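Local coordinates for protein insect group II chitinase (PDB 5Y2A) that hydrolyses the beta-1,4 bonds of chitin as a family 18 glycoside hydrolase, probably serving chitin breakdown in the insect, at residues A[22-27]-A[60-65]; A[45-50]-A[91-96]; A[273-278]-A[284-289]; A[294-299]-A[313-318]. One frame throughout, in Å; residues are numbered along the deposited sequence.

Contact 1 of 4, residues A[22-27]-A[60-65]; sequences YTPGDI and NKFYEK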
loop_
_atom_site.group_PDB
_atom_site.type_symbol
_atom_site.label_atom_id
_atom_site.label_comp_id
_atom_site.label_asym_id
_atom_site.label_seq_id
_atom_site.Cartn_x
_atom_site.Cartn_y
_atom_site.Cartn_z
ATOM N N TYR A 22 3.781 -0.986 19.194
ATOM C CA TYR A 22 2.907 -1.762 20.066
ATOM C C TYR A 22 3.418 -3.192 20.114
ATOM O O TYR A 22 3.580 -3.834 19.069
ATOM C CB TYR A 22 1.460 -1.719 19.567
ATOM C CG TYR A 22 0.427 -2.179 20.580
ATOM C CD1 TYR A 22 0.206 -3.531 20.819
ATOM C CD2 TYR A 22 -0.340 -1.254 21.283
ATOM C CE1 TYR A 22 -0.747 -3.953 21.741
ATOM C CE2 TYR A 22 -1.297 -1.663 22.201
ATOM C CZ TYR A 22 -1.494 -3.012 22.426
ATOM O OH TYR A 22 -2.443 -3.414 23.335
ATOM N N THR A 23 3.674 -3.687 21.325
ATOM C CA THR A 23 4.234 -5.013 21.539
ATOM C C THR A 23 3.284 -5.826 22.421
ATOM O O THR A 23 2.325 -5.269 22.977
ATOM C CB THR A 23 5.622 -4.915 22.187
ATOM O OG1 THR A 23 5.479 -4.611 23.579
ATOM C CG2 THR A 23 6.455 -3.825 21.525
ATOM N N PRO A 24 3.500 -7.137 22.565
ATOM C CA PRO A 24 2.669 -7.907 23.511
ATOM C C PRO A 24 2.647 -7.328 24.915
ATOM O O PRO A 24 1.630 -7.448 25.609
ATOM C CB PRO A 24 3.313 -9.298 23.477
ATOM C CG PRO A 24 3.902 -9.390 22.110
ATOM C CD PRO A 24 4.405 -8.014 21.795
ATOM N N GLY A 25 3.737 -6.692 25.348
ATOM C CA GLY A 25 3.789 -6.056 26.650
ATOM C C GLY A 25 2.901 -4.838 26.793
ATOM O O GLY A 25 2.673 -4.396 27.923
ATOM N N ASP A 26 2.395 -4.288 25.690
ATOM C CA ASP A 26 1.456 -3.178 25.762
ATOM C C ASP A 26 0.014 -3.633 25.953
ATOM O O ASP A 26 -0.842 -2.801 26.278
ATOM C CB ASP A 26 1.558 -2.311 24.496
ATOM C CG ASP A 26 2.890 -1.587 24.394
ATOM O OD1 ASP A 26 3.159 -0.706 25.237
ATOM O OD2 ASP A 26 3.675 -1.913 23.480
ATOM N N ILE A 27 -0.284 -4.917 25.759
ATOM C CA ILE A 27 -1.651 -5.390 25.955
ATOM C C ILE A 27 -2.023 -5.258 27.425
ATOM O O ILE A 27 -1.263 -5.662 28.314
ATOM C CB ILE A 27 -1.807 -6.840 25.477
ATOM C CG1 ILE A 27 -1.499 -6.966 23.986
ATOM C CG2 ILE A 27 -3.227 -7.334 25.750
ATOM C CD1 ILE A 27 -1.338 -8.405 23.526
ATOM N N ASN A 60 11.092 -14.394 17.825
ATOM C CA ASN A 60 11.007 -13.510 18.976
ATOM C C ASN A 60 9.806 -13.822 19.859
ATOM O O ASN A 60 9.493 -13.045 20.768
ATOM C CB ASN A 60 10.999 -12.051 18.517
ATOM C CG ASN A 60 12.381 -11.575 18.115
ATOM O OD1 ASN A 60 13.128 -11.051 18.937
ATOM N ND2 ASN A 60 12.744 -11.796 16.858
ATOM N N LYS A 61 9.136 -14.950 19.608
ATOM C CA LYS A 61 8.191 -15.567 20.542
ATOM C C LYS A 61 6.930 -14.730 20.758
ATOM O O LYS A 61 6.288 -14.842 21.805
ATOM C CB LYS A 61 8.849 -15.827 21.904
ATOM C CG LYS A 61 10.143 -16.629 21.868
ATOM C CD LYS A 61 9.914 -18.051 21.409
ATOM C CE LYS A 61 11.232 -18.787 21.255
ATOM N NZ LYS A 61 11.875 -18.496 19.947
ATOM N N PHE A 62 6.520 -13.928 19.775
ATOM C CA PHE A 62 5.356 -13.073 20.002
ATOM C C PHE A 62 4.073 -13.890 20.134
ATOM O O PHE A 62 3.198 -13.543 20.939
ATOM C CB PHE A 62 5.239 -12.029 18.892
ATOM C CG PHE A 62 5.995 -10.756 19.174
ATOM C CD1 PHE A 62 7.113 -10.763 19.995
ATOM C CD2 PHE A 62 5.599 -9.554 18.600
ATOM C CE1 PHE A 62 7.818 -9.595 20.250
ATOM C CE2 PHE A 62 6.296 -8.383 18.846
ATOM C CZ PHE A 62 7.410 -8.403 19.678
ATOM N N TYR A 63 3.944 -14.976 19.365
ATOM C CA TYR A 63 2.817 -15.893 19.539
ATOM C C TYR A 63 2.690 -16.318 21.000
ATOM O O TYR A 63 1.639 -16.150 21.624
ATOM C CB TYR A 63 2.986 -17.140 18.666
ATOM C CG TYR A 63 2.603 -17.069 17.193
ATOM C CD1 TYR A 63 1.824 -16.036 16.675
ATOM C CD2 TYR A 63 3.007 -18.085 16.325
ATOM C CE1 TYR A 63 1.478 -16.015 15.307
ATOM C CE2 TYR A 63 2.667 -18.078 14.984
ATOM C CZ TYR A 63 1.911 -17.046 14.475
ATOM O OH TYR A 63 1.592 -17.069 13.131
ATOM N N GLU A 64 3.771 -16.874 21.559
ATOM C CA GLU A 64 3.727 -17.403 22.922
ATOM C C GLU A 64 3.548 -16.298 23.946
ATOM O O GLU A 64 2.899 -16.500 24.980
ATOM C CB GLU A 64 5.013 -18.172 23.235
ATOM C CG GLU A 64 5.209 -19.429 22.432
ATOM C CD GLU A 64 6.544 -20.083 22.734
ATOM O OE1 GLU A 64 7.194 -19.674 23.721
ATOM O OE2 GLU A 64 6.934 -21.004 21.988
ATOM N N LYS A 65 4.140 -15.130 23.695
ATOM C CA LYS A 65 3.998 -14.032 24.638
ATOM C C LYS A 65 2.560 -13.543 24.719
ATOM O O LYS A 65 2.124 -13.095 25.783
ATOM C CB LYS A 65 4.954 -12.896 24.279
ATOM C CG LYS A 65 6.399 -13.242 24.595
ATOM C CD LYS A 65 7.354 -12.110 24.286
ATOM C CE LYS A 65 8.749 -12.454 24.792
ATOM N NZ LYS A 65 9.807 -11.605 24.183
#
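Pro24 lays its ring methylenes on one face of the Phe62 ring. Pro24 CD does most of the touching, 3.6 Å from the centroid of the Phe62 ring in a CH-pi contact. It stands only 17° off the ring normal. The ring atom nearest to Pro24 CD is Phe62 CE2, at 3.5 Å. Pro24 CG follows behind, over the Phe62 CG and CD2 side of the same ring, and the two side chains cross at about a right angle. One helical turn further on, Lys65 offers its CB to Pro24 CB at 4.0 Å, then runs away from the proline as an extended chain.

The proline opens a short 3-10 turn closed by bonds between Thr23 and Asp26. Asp26 N bonds back to Thr23 O, while Asp26 OD2 takes Thr23 N at 2.8 Å through its anti lone pair. Asp26 CB lies over the centre of the Tyr22 ring, 3.6 Å above its plane. On the other segment, Phe62 begins helix 62-67, and Trp14 meets it edge-to-face; Tyr9, in strand 4-10, touches both Pro24 and Phe62.

The contact therefore joins the loop between strands 4-10 and 34-42 to the first turn of helix 62-67. Its chemistry is carbon against carbon and pi cloud: the CD hydrogens, made slightly positive by the adjoining amide nitrogen, probably add a weak electrostatic pull to dispersion.

Contact 2 of 4, residues A[45-50]-A[91-96]; sequences EELVIK and YSRLVN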
loop_
_atom_site.group_PDB
_atom_site.type_symbol
_atom_site.label_atom_id
_atom_site.label_comp_id
_atom_site.label_asym_id
_atom_site.label_seq_id
_atom_site.Cartn_x
_atom_site.Cartn_y
_atom_site.Cartn_z
ATOM N N GLU A 45 0.610 -22.789 -1.541
ATOM C CA GLU A 45 0.854 -24.120 -2.078
ATOM C C GLU A 45 0.198 -25.215 -1.246
ATOM O O GLU A 45 -0.561 -26.035 -1.776
ATOM C CB GLU A 45 2.361 -24.368 -2.164
ATOM C CG GLU A 45 3.075 -23.388 -3.061
ATOM C CD GLU A 45 2.642 -23.538 -4.501
ATOM O OE1 GLU A 45 2.328 -24.678 -4.906
ATOM O OE2 GLU A 45 2.600 -22.518 -5.223
ATOM N N GLU A 46 0.452 -25.219 0.061
ATOM C CA GLU A 46 -0.019 -26.289 0.926
ATOM C C GLU A 46 -1.434 -26.071 1.435
ATOM O O GLU A 46 -2.055 -27.026 1.915
ATOM C CB GLU A 46 0.930 -26.447 2.118
ATOM C CG GLU A 46 2.365 -26.734 1.710
ATOM C CD GLU A 46 2.507 -28.031 0.933
ATOM O OE1 GLU A 46 1.640 -28.921 1.088
ATOM O OE2 GLU A 46 3.477 -28.148 0.151
ATOM N N LEU A 47 -1.948 -24.846 1.340
ATOM C CA LEU A 47 -3.278 -24.495 1.833
ATOM C C LEU A 47 -3.436 -24.872 3.308
ATOM O O LEU A 47 -4.415 -25.499 3.716
ATOM C CB LEU A 47 -4.365 -25.141 0.975
ATOM C CG LEU A 47 -4.344 -24.817 -0.523
ATOM C CD1 LEU A 47 -5.464 -25.543 -1.242
ATOM C CD2 LEU A 47 -4.422 -23.314 -0.785
ATOM N N VAL A 48 -2.444 -24.477 4.112
ATOM C CA VAL A 48 -2.495 -24.616 5.562
ATOM C C VAL A 48 -2.017 -23.314 6.193
ATOM O O VAL A 48 -1.361 -22.489 5.555
ATOM C CB VAL A 48 -1.652 -25.796 6.098
ATOM C CG1 VAL A 48 -2.149 -27.129 5.538
ATOM C CG2 VAL A 48 -0.183 -25.580 5.788
ATOM N N ILE A 49 -2.353 -23.149 7.476
ATOM C CA ILE A 49 -1.930 -21.973 8.227
ATOM C C ILE A 49 -0.413 -21.903 8.288
ATOM O O ILE A 49 0.268 -22.914 8.505
ATOM C CB ILE A 49 -2.522 -22.010 9.647
ATOM C CG1 ILE A 49 -4.041 -21.890 9.609
ATOM C CG2 ILE A 49 -1.890 -20.934 10.526
ATOM C CD1 ILE A 49 -4.706 -22.180 10.950
ATOM N N LYS A 50 0.127 -20.699 8.108
ATOM C CA LYS A 50 1.537 -20.448 8.372
ATOM C C LYS A 50 1.690 -19.049 8.946
ATOM O O LYS A 50 0.838 -18.177 8.754
ATOM C CB LYS A 50 2.402 -20.602 7.110
ATOM C CG LYS A 50 2.316 -19.438 6.134
ATOM C CD LYS A 50 3.391 -19.538 5.052
ATOM C CE LYS A 50 3.133 -18.538 3.937
ATOM N NZ LYS A 50 4.001 -18.765 2.747
ATOM N N TYR A 91 -7.942 -19.225 -0.878
ATOM C CA TYR A 91 -8.989 -19.623 0.058
ATOM C C TYR A 91 -10.125 -20.340 -0.661
ATOM O O TYR A 91 -10.686 -21.307 -0.135
ATOM C CB TYR A 91 -9.507 -18.408 0.825
ATOM C CG TYR A 91 -8.545 -17.926 1.885
ATOM C CD1 TYR A 91 -8.567 -18.459 3.170
ATOM C CD2 TYR A 91 -7.604 -16.945 1.596
ATOM C CE1 TYR A 91 -7.683 -18.024 4.141
ATOM C CE2 TYR A 91 -6.716 -16.503 2.559
ATOM C CZ TYR A 91 -6.759 -17.045 3.826
ATOM O OH TYR A 91 -5.871 -16.613 4.785
ATOM N N SER A 92 -10.472 -19.889 -1.870
ATOM C CA SER A 92 -11.494 -20.582 -2.650
ATOM C C SER A 92 -11.041 -21.984 -3.031
ATOM O O SER A 92 -11.839 -22.931 -3.015
ATOM C CB SER A 92 -11.834 -19.780 -3.903
ATOM O OG SER A 92 -12.892 -20.385 -4.627
ATOM N N ARG A 93 -9.760 -22.137 -3.382
ATOM C CA ARG A 93 -9.246 -23.463 -3.700
ATOM C C ARG A 93 -9.286 -24.367 -2.478
ATOM O O ARG A 93 -9.513 -25.575 -2.608
ATOM C CB ARG A 93 -7.822 -23.365 -4.257
ATOM C CG ARG A 93 -7.746 -22.663 -5.612
ATOM C CD ARG A 93 -6.379 -22.822 -6.276
ATOM N NE ARG A 93 -5.303 -22.078 -5.625
ATOM C CZ ARG A 93 -4.379 -22.627 -4.846
ATOM N NH1 ARG A 93 -4.400 -23.930 -4.605
ATOM N NH2 ARG A 93 -3.430 -21.872 -4.307
ATOM N N LEU A 94 -9.086 -23.801 -1.287
ATOM C CA LEU A 94 -9.162 -24.593 -0.063
ATOM C C LEU A 94 -10.587 -25.075 0.196
ATOM O O LEU A 94 -10.832 -26.279 0.340
ATOM C CB LEU A 94 -8.633 -23.777 1.123
ATOM C CG LEU A 94 -8.959 -24.285 2.531
ATOM C CD1 LEU A 94 -8.380 -25.666 2.771
ATOM C CD2 LEU A 94 -8.460 -23.302 3.597
ATOM N N VAL A 95 -11.549 -24.147 0.266
ATOM C CA VAL A 95 -12.877 -24.528 0.738
ATOM C C VAL A 95 -13.641 -25.357 -0.290
ATOM O O VAL A 95 -14.575 -26.076 0.081
ATOM C CB VAL A 95 -13.704 -23.293 1.155
ATOM C CG1 VAL A 95 -12.953 -22.466 2.203
ATOM C CG2 VAL A 95 -14.097 -22.443 -0.051
ATOM N N ASN A 96 -13.263 -25.301 -1.567
ATOM C CA ASN A 96 -13.962 -26.047 -2.607
ATOM C C ASN A 96 -13.369 -27.428 -2.859
ATOM O O ASN A 96 -13.818 -28.120 -3.778
ATOM C CB ASN A 96 -13.973 -25.256 -3.917
ATOM C CG ASN A 96 -15.004 -24.152 -3.923
ATOM O OD1 ASN A 96 -16.193 -24.405 -4.112
ATOM N ND2 ASN A 96 -14.553 -22.913 -3.737
HETATM O O HOH W 1 -2.030 -25.196 -4.101
#
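Leu47 pushes its forked end into the angle between Arg93 and Leu94, on one side of helix 90-95. Its backbone is left-handed helical, its CB points to the helix, and CG stands beside its own backbone N with chi1 at -57°. From there both methyls touch Arg93 NH1, each at 3.9 Å from Leu47 CD1 or CD2, with CD2 resting obliquely on the guanidinium. Leu47 CD1 also comes down on the helix backbone, 4.0 Å from Leu94 CA.

Arg93 is bent at chi3 (-70°), and its side chain crosses that of Leu47 at about a right angle. A water accepts from Arg93 NH1 at 2.7 Å and donates to Glu45 O at 2.9 Å, a bridge between the two segments. Arg93 NH2 goes to Lys44 O and NE makes a salt bridge with Asp89, and these partners fix the turn of the guanidinium while Leu47 covers part of it.

Leu94 also touches Leu42 of strand 34-42 and Phe104 of helix 98-115. The loop entering strand 49-51 is thus seated against helix 90-95, and next along it Val48 and Ile49 lean on helix 98-115.

Contact 3 of 4, residues A[273-278]-A[284-289]; sequences GDETRA and FYEICE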
loop_
_atom_site.group_PDB
_atom_site.type_symbol
_atom_site.label_atom_id
_atom_site.label_comp_id
_atom_site.label_asym_id
_atom_site.label_seq_id
_atom_site.Cartn_x
_atom_site.Cartn_y
_atom_site.Cartn_z
ATOM N N GLY A 273 -0.128 9.648 8.332
ATOM C CA GLY A 273 0.310 9.981 9.670
ATOM C C GLY A 273 1.756 9.580 9.924
ATOM O O GLY A 273 2.307 8.695 9.263
ATOM N N ASP A 274 2.365 10.227 10.928
ATOM C CA ASP A 274 3.770 9.967 11.242
ATOM C C ASP A 274 3.986 8.526 11.682
ATOM O O ASP A 274 5.033 7.928 11.403
ATOM C CB ASP A 274 4.266 10.898 12.350
ATOM C CG ASP A 274 4.296 12.353 11.938
ATOM O OD1 ASP A 274 4.125 12.656 10.737
ATOM O OD2 ASP A 274 4.514 13.197 12.833
ATOM N N GLU A 275 3.023 7.963 12.396
ATOM C CA GLU A 275 3.207 6.625 12.939
ATOM C C GLU A 275 2.625 5.544 12.042
ATOM O O GLU A 275 3.263 4.504 11.842
ATOM C CB GLU A 275 2.575 6.532 14.331
ATOM C CG GLU A 275 3.402 7.191 15.424
ATOM C CD GLU A 275 3.204 8.694 15.496
ATOM O OE1 GLU A 275 2.081 9.177 15.244
ATOM O OE2 GLU A 275 4.189 9.395 15.802
ATOM N N THR A 276 1.436 5.758 11.479
ATOM C CA THR A 276 0.825 4.702 10.681
ATOM C C THR A 276 1.277 4.701 9.225
ATOM O O THR A 276 1.213 3.649 8.579
ATOM C CB THR A 276 -0.711 4.778 10.774
ATOM O OG1 THR A 276 -1.178 6.089 10.423
ATOM C CG2 THR A 276 -1.164 4.429 12.204
ATOM N N ARG A 277 1.746 5.832 8.704
ATOM C CA ARG A 277 2.440 5.892 7.411
ATOM C C ARG A 277 1.635 5.239 6.290
ATOM O O ARG A 277 2.158 4.472 5.481
ATOM C CB ARG A 277 3.817 5.234 7.530
ATOM C CG ARG A 277 4.678 5.808 8.635
ATOM C CD ARG A 277 5.779 4.828 9.009
ATOM N NE ARG A 277 5.128 3.747 9.746
ATOM C CZ ARG A 277 5.602 2.517 9.907
ATOM N NH1 ARG A 277 6.775 2.161 9.398
ATOM N NH2 ARG A 277 4.878 1.635 10.580
ATOM N N ALA A 278 0.347 5.561 6.225
ATOM C CA ALA A 278 -0.494 4.997 5.173
ATOM C C ALA A 278 -1.520 6.043 4.771
ATOM O O ALA A 278 -2.447 6.320 5.537
ATOM C CB ALA A 278 -1.174 3.711 5.649
ATOM N N PHE A 284 -6.498 6.700 15.879
ATOM C CA PHE A 284 -7.200 7.626 16.759
ATOM C C PHE A 284 -6.228 8.593 17.422
ATOM O O PHE A 284 -6.524 9.786 17.544
ATOM C CB PHE A 284 -8.008 6.873 17.819
ATOM C CG PHE A 284 -8.813 7.788 18.717
ATOM C CD1 PHE A 284 -9.791 8.622 18.183
ATOM C CD2 PHE A 284 -8.571 7.835 20.081
ATOM C CE1 PHE A 284 -10.524 9.471 18.998
ATOM C CE2 PHE A 284 -9.306 8.686 20.905
ATOM C CZ PHE A 284 -10.281 9.504 20.360
ATOM N N TYR A 285 -5.051 8.108 17.840
ATOM C CA TYR A 285 -4.113 9.005 18.509
ATOM C C TYR A 285 -3.511 10.018 17.538
ATOM O O TYR A 285 -3.230 11.155 17.935
ATOM C CB TYR A 285 -3.021 8.213 19.245
ATOM C CG TYR A 285 -2.111 7.327 18.413
ATOM C CD1 TYR A 285 -1.008 7.856 17.745
ATOM C CD2 TYR A 285 -2.323 5.955 18.344
ATOM C CE1 TYR A 285 -0.160 7.039 16.996
ATOM C CE2 TYR A 285 -1.480 5.130 17.602
ATOM C CZ TYR A 285 -0.397 5.683 16.936
ATOM O OH TYR A 285 0.445 4.870 16.202
ATOM N N GLU A 286 -3.322 9.644 16.267
ATOM C CA GLU A 286 -2.890 10.632 15.280
ATOM C C GLU A 286 -3.965 11.695 15.062
ATOM O O GLU A 286 -3.656 12.865 14.812
ATOM C CB GLU A 286 -2.536 9.937 13.960
ATOM C CG GLU A 286 -1.244 9.126 14.031
ATOM C CD GLU A 286 -1.003 8.258 12.800
ATOM O OE1 GLU A 286 -1.971 7.683 12.251
ATOM O OE2 GLU A 286 0.171 8.135 12.390
ATOM N N ILE A 287 -5.232 11.304 15.146
ATOM C CA ILE A 287 -6.311 12.280 15.040
ATOM C C ILE A 287 -6.313 13.202 16.254
ATOM O O ILE A 287 -6.552 14.411 16.135
ATOM C CB ILE A 287 -7.653 11.551 14.865
ATOM C CG1 ILE A 287 -7.670 10.787 13.538
ATOM C CG2 ILE A 287 -8.823 12.522 14.948
ATOM C CD1 ILE A 287 -8.805 9.805 13.443
ATOM N N CYS A 288 -6.050 12.648 17.440
ATOM C CA CYS A 288 -5.966 13.465 18.648
ATOM C C CYS A 288 -4.879 14.521 18.516
ATOM O O CYS A 288 -5.091 15.694 18.844
ATOM C CB CYS A 288 -5.695 12.577 19.863
ATOM S SG CYS A 288 -7.155 11.746 20.498
ATOM N N GLU A 289 -3.696 14.119 18.052
ATOM C CA GLU A 289 -2.620 15.086 17.866
ATOM C C GLU A 289 -3.049 16.205 16.927
ATOM O O GLU A 289 -2.745 17.379 17.165
ATOM C CB GLU A 289 -1.367 14.395 17.328
ATOM C CG GLU A 289 -0.213 15.367 17.108
ATOM C CD GLU A 289 1.029 14.696 16.572
ATOM O OE1 GLU A 289 1.064 13.447 16.539
ATOM O OE2 GLU A 289 1.974 15.417 16.187
HETATM O O HOH W 2 1.848 15.076 12.845
HETATM O O HOH W 3 3.724 12.805 16.084
#
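Glu286 reaches out of helix 284-292 into the turn at Gly273-Thr276. CB points at the turn, and Glu286 CG, placed beside the backbone N by a chi1 of -71°, passes 3.5 Å from Glu275 OE1. The extended chain then delivers the carboxylate among donors. Glu286 OE1 accepts from Thr276 OG1 at 2.6 Å on its syn lone pair and also takes Ser283 N. Glu286 OE2 holds two successive amides: Thr276 N at 2.8 Å, fairly straight at 162°, and Glu275 N at 2.9 Å, more bent at 138°. These donors probably offset the nearness of the Glu275 carboxylate. Beside them, Glu275 CB meets the edge of the Tyr285 ring in its plane, 3.3 Å from Tyr285 OH. With a glutamine here one acceptor becomes an NH2, which would probably leave either the two turn amides or the Thr276 hydroxyl and Ser283 N without a mate. A buried carboxylate gathering the N-H groups of a tight turn here ties loop to helix within the alpha+beta insertion domain of family 18 chitinases.

Contact 4 of 4, residues A[294-299]-A[313-318]; sequences KGWKVH and DDQWVS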
loop_
_atom_site.group_PDB
_atom_site.type_symbol
_atom_site.label_atom_id
_atom_site.label_comp_id
_atom_site.label_asym_id
_atom_site.label_seq_id
_atom_site.Cartn_x
_atom_site.Cartn_y
_atom_site.Cartn_z
ATOM N N LYS A 294 -2.488 20.503 16.267
ATOM C CA LYS A 294 -2.463 21.103 14.941
ATOM C C LYS A 294 -3.714 21.906 14.623
ATOM O O LYS A 294 -3.839 22.402 13.501
ATOM C CB LYS A 294 -2.258 20.027 13.868
ATOM C CG LYS A 294 -1.060 19.111 14.099
ATOM C CD LYS A 294 0.248 19.876 13.956
ATOM C CE LYS A 294 1.434 19.052 14.422
ATOM N NZ LYS A 294 2.714 19.536 13.826
ATOM N N GLY A 295 -4.643 22.035 15.569
ATOM C CA GLY A 295 -5.785 22.901 15.366
ATOM C C GLY A 295 -6.835 22.403 14.401
ATOM O O GLY A 295 -7.601 23.214 13.873
ATOM N N TRP A 296 -6.897 21.099 14.138
ATOM C CA TRP A 296 -7.948 20.587 13.272
ATOM C C TRP A 296 -9.313 20.783 13.920
ATOM O O TRP A 296 -9.470 20.665 15.138
ATOM C CB TRP A 296 -7.734 19.101 12.964
ATOM C CG TRP A 296 -6.589 18.823 12.046
ATOM C CD1 TRP A 296 -5.379 19.454 12.028
ATOM C CD2 TRP A 296 -6.536 17.822 11.020
ATOM N NE1 TRP A 296 -4.579 18.914 11.048
ATOM C CE2 TRP A 296 -5.261 17.906 10.420
ATOM C CE3 TRP A 296 -7.440 16.860 10.556
ATOM C CZ2 TRP A 296 -4.867 17.071 9.371
ATOM C CZ3 TRP A 296 -7.048 16.027 9.511
ATOM C CH2 TRP A 296 -5.768 16.141 8.934
ATOM N N LYS A 297 -10.314 21.045 13.086
ATOM C CA LYS A 297 -11.656 21.363 13.556
ATOM C C LYS A 297 -12.508 20.103 13.581
ATOM O O LYS A 297 -12.533 19.345 12.609
ATOM C CB LYS A 297 -12.313 22.413 12.660
ATOM C CG LYS A 297 -11.551 23.721 12.581
ATOM C CD LYS A 297 -11.300 24.283 13.967
ATOM C CE LYS A 297 -10.793 25.713 13.900
ATOM N NZ LYS A 297 -9.308 25.772 13.908
ATOM N N VAL A 298 -13.230 19.901 14.679
ATOM C CA VAL A 298 -14.079 18.732 14.866
ATOM C C VAL A 298 -15.500 19.089 14.459
ATOM O O VAL A 298 -16.050 20.100 14.912
ATOM C CB VAL A 298 -14.030 18.241 16.322
ATOM C CG1 VAL A 298 -14.962 17.053 16.515
ATOM C CG2 VAL A 298 -12.604 17.876 16.698
ATOM N N HIS A 299 -16.096 18.261 13.609
ATOM C CA HIS A 299 -17.465 18.446 13.150
ATOM C C HIS A 299 -18.316 17.291 13.651
ATOM O O HIS A 299 -17.977 16.125 13.428
ATOM C CB HIS A 299 -17.538 18.523 11.625
ATOM C CG HIS A 299 -16.586 19.509 11.025
ATOM N ND1 HIS A 299 -17.000 20.713 10.495
ATOM C CD2 HIS A 299 -15.242 19.471 10.868
ATOM C CE1 HIS A 299 -15.951 21.376 10.042
ATOM N NE2 HIS A 299 -14.872 20.646 10.257
ATOM N N ASP A 313 -7.282 22.530 6.261
ATOM C CA ASP A 313 -7.021 22.798 4.839
ATOM C C ASP A 313 -7.929 21.859 4.038
ATOM O O ASP A 313 -9.133 21.797 4.330
ATOM C CB ASP A 313 -5.539 22.676 4.553
ATOM C CG ASP A 313 -5.183 23.128 3.155
ATOM O OD1 ASP A 313 -5.127 24.349 2.905
ATOM O OD2 ASP A 313 -5.025 22.253 2.279
ATOM N N ASP A 314 -7.404 21.086 3.075
ATOM C CA ASP A 314 -8.205 20.147 2.325
ATOM C C ASP A 314 -8.179 18.731 2.912
ATOM O O ASP A 314 -8.606 17.779 2.241
ATOM C CB ASP A 314 -7.784 20.128 0.836
ATOM C CG ASP A 314 -6.395 19.541 0.609
ATOM O OD1 ASP A 314 -5.675 19.199 1.568
ATOM O OD2 ASP A 314 -6.006 19.424 -0.572
ATOM N N GLN A 315 -7.730 18.594 4.157
ATOM C CA GLN A 315 -7.674 17.283 4.811
ATOM C C GLN A 315 -8.957 17.048 5.602
ATOM O O GLN A 315 -9.534 17.983 6.166
ATOM C CB GLN A 315 -6.468 17.192 5.741
ATOM C CG GLN A 315 -5.116 17.325 5.045
ATOM C CD GLN A 315 -4.914 16.252 3.995
ATOM O OE1 GLN A 315 -4.677 15.087 4.319
ATOM N NE2 GLN A 315 -5.031 16.633 2.728
ATOM N N TRP A 316 -9.370 15.788 5.670
ATOM C CA TRP A 316 -10.693 15.416 6.168
ATOM C C TRP A 316 -10.625 13.972 6.641
ATOM O O TRP A 316 -10.274 13.091 5.854
ATOM C CB TRP A 316 -11.712 15.575 5.040
ATOM C CG TRP A 316 -13.172 15.626 5.398
ATOM C CD1 TRP A 316 -13.968 16.734 5.403
ATOM C CD2 TRP A 316 -14.029 14.514 5.709
ATOM N NE1 TRP A 316 -15.261 16.387 5.728
ATOM C CE2 TRP A 316 -15.324 15.032 5.920
ATOM C CE3 TRP A 316 -13.821 13.132 5.843
ATOM C CZ2 TRP A 316 -16.410 14.220 6.271
ATOM C CZ3 TRP A 316 -14.898 12.326 6.180
ATOM C CH2 TRP A 316 -16.180 12.872 6.395
ATOM N N VAL A 317 -10.948 13.715 7.908
ATOM C CA VAL A 317 -10.883 12.356 8.441
ATOM C C VAL A 317 -12.106 12.110 9.318
ATOM O O VAL A 317 -12.422 12.918 10.196
ATOM C CB VAL A 317 -9.577 12.102 9.225
ATOM C CG1 VAL A 317 -9.419 13.073 10.403
ATOM C CG2 VAL A 317 -9.479 10.638 9.686
ATOM N N SER A 318 -12.794 10.999 9.076
ATOM C CA SER A 318 -13.938 10.586 9.877
ATOM C C SER A 318 -13.542 9.439 10.798
ATOM O O SER A 318 -12.723 8.595 10.438
ATOM C CB SER A 318 -15.098 10.153 8.984
ATOM O OG SER A 318 -14.693 9.120 8.094
#
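Trp296 leans its six-membered ring on Gln315 and Val317, joining the residue before strand 297-299 to strand 315-318 in the alpha+beta insertion domain that family 18 chitinases carry on their TIM barrel.

The apolar touches come first. Trp296 CH2 is 3.4 Å from Gln315 CB, and Trp296 CZ3 is 3.9 Å from Val317 CG1; both partners approach obliquely. Val317 turns CG1 to the ring by holding it between its backbone N and carbonyl carbon, chi1 59°. Among aromatic contacts, His312 stacks on the indole. An alanine here instead of Trp296 would probably open a gap beside Gln315 CB and Val317 CG1 and leave His312 without its stacking partner.

Polar bonds hold the flank. Gln315 bends at chi2 (-59°) and carries its amide away from the ring, the two planes 78° apart. Gln315 NE2 donates to Asp314 OD1 at 2.9 Å, from above the carboxylate plane, and reaches Ser253 as well; OE1 accepts from Glu271 N. Asp314 OD1 also makes a salt bridge to Lys44 of the second subunit, tying this corner to the neighbouring chain. At the start of strand 297-299, Lys297 curls back until its NZ lies 3.1 Å from Gly295 O, a hydrogen bond within the segment.

Contacts 1 and 2 interleave along the chain, 22-27 and 45-50 coming before 60-65 and 91-96, and both lie in the first part of the TIM-barrel domain; their centres lie about 27 Å apart. Contacts 3 and 4 follow in series in the insertion domain, with centres only about 13 Å apart. They touch: Ile287 packs on Val317, and helix 284-292 is followed in the chain by strand 297-299. The centres of contacts 2 and 4 lie about 43 Å apart, on opposite sides of the chain's centre, yet residues of the two meet across the subunit boundary, Glu45 packing on Lys294 of the second subunit. Barrel flank and insertion domain thus meet in the two-chain assembly.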